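Local coordinates for minor capsid protein (Cafeteriavirus-dependent mavirus, PDB 6G42) that probably forms the pentameric units of the mavirus capsid, each chain built on a single jelly-roll fold, at residues Ile15-Asn18 against Lys19-Gly23; Ala22-Arg25 against Gly26-Arg30; Val107-Gly110 against Thr111-Glu115. All blocks are in the same frame, centred on the assembly; numbering follows the deposited sequence.

Contact 1 (Ile15-Asn18 against Lys19-Gly23)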
# COMPACT_ATOMS: atom_id res chain seq x y z
N ILE C 15 28.40 -7.10 -10.68
CA ILE C 15 29.42 -6.18 -11.19
C ILE C 15 29.81 -5.27 -10.04
O ILE C 15 28.97 -4.53 -9.54
CB ILE C 15 28.91 -5.30 -12.36
CG1 ILE C 15 28.25 -6.13 -13.45
CG2 ILE C 15 30.06 -4.49 -12.96
CD1 ILE C 15 27.46 -5.29 -14.43
N LYS C 16 31.06 -5.37 -9.61
CA LYS C 16 31.68 -4.35 -8.77
C LYS C 16 32.33 -3.31 -9.70
O LYS C 16 32.65 -3.61 -10.86
CB LYS C 16 32.72 -4.99 -7.83
CG LYS C 16 33.23 -4.07 -6.73
CD LYS C 16 33.50 -4.83 -5.43
CE LYS C 16 34.02 -3.92 -4.32
NZ LYS C 16 32.92 -3.27 -3.55
N SER C 17 32.50 -2.09 -9.20
CA SER C 17 33.15 -1.02 -9.96
C SER C 17 34.19 -0.30 -9.11
O SER C 17 34.35 -0.57 -7.92
CB SER C 17 32.11 -0.03 -10.47
OG SER C 17 32.67 0.83 -11.45
N ASN C 18 34.92 0.61 -9.75
CA ASN C 18 35.92 1.44 -9.08
C ASN C 18 36.22 2.70 -9.91
O ASN C 18 35.68 2.86 -11.00
CB ASN C 18 37.20 0.63 -8.81
CG ASN C 18 37.79 -0.01 -10.07
OD1 ASN C 18 38.12 0.68 -11.04
ND2 ASN C 18 37.94 -1.34 -10.05
N LYS C 19 37.07 3.57 -9.38
CA LYS C 19 37.45 4.82 -10.06
C LYS C 19 38.25 4.63 -11.35
O LYS C 19 38.14 5.44 -12.28
CB LYS C 19 38.22 5.73 -9.10
CG LYS C 19 38.40 7.15 -9.60
CD LYS C 19 38.86 8.09 -8.50
CE LYS C 19 39.34 9.41 -9.07
NZ LYS C 19 39.88 10.32 -8.02
N GLN C 20 39.06 3.58 -11.42
CA GLN C 20 39.86 3.27 -12.62
C GLN C 20 39.00 2.76 -13.79
O GLN C 20 39.25 3.11 -14.94
CB GLN C 20 40.95 2.25 -12.30
CG GLN C 20 42.13 2.86 -11.56
CD GLN C 20 43.15 1.82 -11.11
OE1 GLN C 20 42.79 0.77 -10.56
NE2 GLN C 20 44.43 2.10 -11.34
N LEU C 21 38.01 1.93 -13.47
CA LEU C 21 37.11 1.34 -14.46
C LEU C 21 36.10 2.37 -15.01
O LEU C 21 35.91 2.48 -16.22
CB LEU C 21 36.38 0.15 -13.83
CG LEU C 21 35.66 -0.87 -14.73
CD1 LEU C 21 36.67 -1.76 -15.45
CD2 LEU C 21 34.68 -1.72 -13.94
N ALA C 22 35.46 3.11 -14.10
CA ALA C 22 34.36 4.03 -14.44
C ALA C 22 34.79 5.48 -14.67
O ALA C 22 34.07 6.24 -15.34
CB ALA C 22 33.30 3.97 -13.35
N GLY C 23 35.92 5.88 -14.09
CA GLY C 23 36.39 7.27 -14.15
C GLY C 23 35.71 8.11 -13.09
O GLY C 23 34.69 7.70 -12.54

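Contact 2 (Ala22-Arg25 against Gly26-Arg30)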
# COMPACT_ATOMS: atom_id res chain seq x y z
N ALA C 22 35.46 3.11 -14.10
CA ALA C 22 34.36 4.03 -14.44
C ALA C 22 34.79 5.48 -14.67
O ALA C 22 34.07 6.24 -15.34
CB ALA C 22 33.30 3.97 -13.35
N GLY C 23 35.92 5.88 -14.09
CA GLY C 23 36.39 7.27 -14.15
C GLY C 23 35.71 8.11 -13.09
O GLY C 23 34.69 7.70 -12.54
N PRO C 24 36.26 9.31 -12.81
CA PRO C 24 35.70 10.17 -11.75
C PRO C 24 34.28 10.61 -12.07
O PRO C 24 34.02 11.06 -13.18
CB PRO C 24 36.65 11.38 -11.74
CG PRO C 24 37.30 11.38 -13.08
CD PRO C 24 37.39 9.95 -13.50
N ARG C 25 33.36 10.43 -11.12
CA ARG C 25 31.91 10.65 -11.34
C ARG C 25 31.33 9.89 -12.55
O ARG C 25 30.33 10.31 -13.14
CB ARG C 25 31.61 12.15 -11.48
CG ARG C 25 32.08 12.99 -10.31
CD ARG C 25 31.15 14.17 -10.09
NE ARG C 25 31.55 14.99 -8.95
CZ ARG C 25 32.55 15.88 -8.95
NH1 ARG C 25 33.29 16.08 -10.04
NH2 ARG C 25 32.82 16.57 -7.85
N GLY C 26 31.94 8.76 -12.90
CA GLY C 26 31.56 8.02 -14.10
C GLY C 26 31.85 8.74 -15.40
O GLY C 26 31.09 8.60 -16.36
N SER C 27 32.94 9.50 -15.44
CA SER C 27 33.38 10.26 -16.63
C SER C 27 33.50 9.42 -17.90
O SER C 27 33.15 9.88 -18.99
CB SER C 27 34.76 10.89 -16.37
OG SER C 27 34.69 11.90 -15.39
N TYR C 28 34.02 8.21 -17.75
CA TYR C 28 34.30 7.33 -18.89
C TYR C 28 33.04 6.78 -19.53
O TYR C 28 33.06 6.42 -20.71
CB TYR C 28 35.25 6.19 -18.49
CG TYR C 28 36.58 6.62 -17.85
CD1 TYR C 28 37.04 7.95 -17.94
CD2 TYR C 28 37.39 5.69 -17.20
CE1 TYR C 28 38.25 8.33 -17.37
CE2 TYR C 28 38.61 6.07 -16.63
CZ TYR C 28 39.03 7.39 -16.72
OH TYR C 28 40.22 7.79 -16.17
N LYS C 29 31.96 6.73 -18.75
CA LYS C 29 30.65 6.25 -19.21
C LYS C 29 30.72 4.82 -19.74
O LYS C 29 30.23 4.53 -20.83
CB LYS C 29 30.05 7.21 -20.24
CG LYS C 29 29.99 8.65 -19.76
CD LYS C 29 28.73 9.38 -20.21
CE LYS C 29 28.68 10.80 -19.67
NZ LYS C 29 27.97 10.88 -18.35
N ARG C 30 31.35 3.94 -18.95
CA ARG C 30 31.46 2.53 -19.29
C ARG C 30 30.08 1.88 -19.16
O ARG C 30 29.48 1.96 -18.08
CB ARG C 30 32.46 1.81 -18.39
CG ARG C 30 32.70 0.35 -18.79
CD ARG C 30 33.81 -0.32 -17.99
NE ARG C 30 35.07 0.44 -18.06
CZ ARG C 30 35.92 0.45 -19.09
NH1 ARG C 30 35.70 -0.28 -20.18
NH2 ARG C 30 37.03 1.19 -19.01
O HOH W 1 31.84 5.07 -16.47

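Contact 3 (Val107-Gly110 against Thr111-Glu115)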
# COMPACT_ATOMS: atom_id res chain seq x y z
N VAL C 107 15.32 21.85 -9.76
CA VAL C 107 15.59 23.24 -9.37
C VAL C 107 16.10 24.01 -10.60
O VAL C 107 15.61 25.10 -10.89
CB VAL C 107 16.62 23.36 -8.21
CG1 VAL C 107 16.93 24.81 -7.90
CG2 VAL C 107 16.09 22.67 -6.95
N ASP C 108 17.06 23.41 -11.31
CA ASP C 108 17.63 24.00 -12.54
C ASP C 108 16.60 24.18 -13.65
O ASP C 108 16.69 25.14 -14.42
CB ASP C 108 18.79 23.14 -13.07
CG ASP C 108 20.01 23.15 -12.16
OD1 ASP C 108 20.28 24.18 -11.49
OD2 ASP C 108 20.71 22.12 -12.12
N VAL C 109 15.65 23.26 -13.75
CA VAL C 109 14.55 23.39 -14.70
C VAL C 109 13.71 24.61 -14.34
O VAL C 109 13.28 25.36 -15.23
CB VAL C 109 13.69 22.09 -14.77
CG1 VAL C 109 12.43 22.28 -15.60
CG2 VAL C 109 14.52 20.96 -15.36
N GLY C 110 13.49 24.82 -13.05
CA GLY C 110 12.80 26.00 -12.53
C GLY C 110 13.55 27.30 -12.77
O GLY C 110 12.96 28.28 -13.24
N THR C 111 14.84 27.30 -12.46
CA THR C 111 15.73 28.46 -12.69
C THR C 111 15.70 28.89 -14.16
O THR C 111 15.54 30.08 -14.46
CB THR C 111 17.18 28.14 -12.25
OG1 THR C 111 17.20 27.78 -10.87
CG2 THR C 111 18.11 29.35 -12.45
N ALA C 112 15.84 27.93 -15.08
CA ALA C 112 15.83 28.21 -16.52
C ALA C 112 14.55 28.92 -16.98
O ALA C 112 14.61 29.88 -17.76
CB ALA C 112 16.02 26.93 -17.31
N ILE C 113 13.41 28.46 -16.50
CA ILE C 113 12.12 29.09 -16.79
C ILE C 113 12.07 30.50 -16.17
O ILE C 113 11.49 31.41 -16.75
CB ILE C 113 10.94 28.21 -16.30
CG1 ILE C 113 10.84 26.94 -17.16
CG2 ILE C 113 9.60 28.96 -16.35
CD1 ILE C 113 10.03 25.81 -16.55
N ASN C 114 12.69 30.65 -15.00
CA ASN C 114 12.73 31.93 -14.28
C ASN C 114 13.54 33.01 -15.00
O ASN C 114 13.09 34.15 -15.12
CB ASN C 114 13.30 31.73 -12.87
CG ASN C 114 12.95 32.88 -11.93
OD1 ASN C 114 11.88 33.47 -12.02
ND2 ASN C 114 13.86 33.19 -11.02
N GLU C 115 14.74 32.65 -15.46
CA GLU C 115 15.62 33.59 -16.17
C GLU C 115 15.04 34.04 -17.52
O GLU C 115 15.25 35.18 -17.94
CB GLU C 115 17.01 32.97 -16.38
CG GLU C 115 17.81 32.82 -15.08
CD GLU C 115 19.14 32.10 -15.27
OE1 GLU C 115 19.43 31.61 -16.38
OE2 GLU C 115 19.90 32.02 -14.28

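Contact 1 (Ile15-Asn18 against Lys19-Gly23)
K19 begins the short helix 19-22 directly after N18, the N-cap residue that follows strand 8-15 and a short loop. Its side chain, fully extended, leads NZ away from N18 to a salt bridge with E177 of the second subunit; a long lysine can carry its charge across to the neighbouring subunit. Q20, on the outside of the first turn, brings its CB to 3.5 Å from N18 OD1. L21 receives the cap: its backbone N donates to N18 OD1 over 2.7 Å, with an N-H...O angle of 153° and the donor nearly along the C=O axis of the amide. N18 achieves this because CG stands between its own backbone N and carbonyl carbon (chi1 55°), which brings OD1 forward to the N-H groups at the start of the helix. The leucine side chain leans over the preceding loop, its CD2 resting 4.1 Å from S17 OG. A22 completes the turn by giving its N to N18 O at 3.1 Å. Its small CB sits 3.7 Å from S17 OG, a hydroxyl that is itself hydrogen-bonded to L292 O, and L291 touches A22 as well; a methyl fits this buried spot. G23 then leaves the helix with positive phi (82°), a conformation that favours glycine, while its N bonds to K19 O at 2.9 Å. The two oxygens of N18 thus do different work: OD1 caps the L21 N-H, which has no carbonyl of a preceding turn to bond to, whereas the backbone O accepts the first regular helical bond, from A22 N. Asparagine is well suited to the task, offering a short, neutral amide oxygen that probably complements the partial positive charge of the helix start.

Contact 2 (Ala22-Arg25 against Gly26-Arg30)
A type I beta turn from G26 to K29, in the loop between helix 19-22 and strand 33-37, folds the ring of Y28 back over G23. The glycine CA stands 3.5 Å from the ring centroid, only 9° off the normal, so the contact is a CH-pi interaction over the face. G23 has no side chain to hold the ring away. The tyrosine's CG, anti to its carbonyl carbon (chi1 -56°), directs the ring back along the preceding chain. Beside it, P24 CD approaches Y28 CE1 at 4.3 Å. Backbone bonds draw the loop together. Y28 N donates to A22 O over 3.1 Å. Two i to i+3 bonds follow, from G26 N to G23 O and from S27 N to P24 O, each with its donor well above the carbonyl plane and so not on a lone pair. S27 OG also donates to P24 O, although its modelled length is doubtfully short. G26 has positive phi, which suits glycine. R25 turns its guanidinium outward to the second subunit, where NH1 bonds to D175 O. A water donates to A22 O at 2.8 Å and accepts from R30 N. Two donors therefore satisfy A22 O at the end of the helix, and the carbonyl of a buried residue is tied both to the turn and, through the water, to the chain beyond it.

Contact 3 (Val107-Gly110 against Thr111-Glu115)
Side chains and backbone groups one turn apart meet here within the alpha-helix 106-120, where V107 to G110 support T111 to N114 through i to i+4 bonds. In sequence the helix comes between strands 84-90 and 132-136, in the long excursion that separates strand 49-62 from strand 201-207, and it packs on strand 132-136: V107 touches F135, and I113 touches F133. V107 O is gripped twice. T111 N reaches it over 2.8 Å in the carbonyl plane, whereas T111 OG1 comes from 3.1 Å, 48° above that plane. The hydroxyl gets there because OG1 is anti to its own carbonyl carbon (chi1 -58°), which swings it back along the helix towards the previous turn. A threonine hydroxyl can bond back to the carbonyl of the preceding turn in this way. On the next rung A112 N donates to D108 O at 3.0 Å, and the methyl of this buried alanine touches F93. The bond from I113 N to V109 O is weak, but the two branched chains touch, V109 CG1 to I113 CD1 at 4.4 Å, as befits apolar residues on a buried flank. G110 is buried too and, as glycine, adds no side chain there. N114 directs its side chain away from the preceding turn, with CG anti to the backbone N (chi1 -161°), and OD1 takes the N-H of F133 on strand 132-136, while G110 O receives N114 N at 3.0 Å.

In the fold
Contacts 1 and 2 form one continuous piece of structure, which follows strand 8-15 and leads to strand 33-37. They share A22 and G23, their centres lie 8 Å apart, and a probable hydrogen bond from R30 NE to L21 O, 2.9 Å long, ties the far end of the loop back to the helix. Both also touch the second subunit, so this segment belongs to the interface of the five-chain assembly. Contact 3 stands apart, on helix 106-120 further along the chain. Its centre is about 33 Å from that of contact 1 and 27 Å from that of contact 2, with nearest atoms about 20 and 13 Å away respectively.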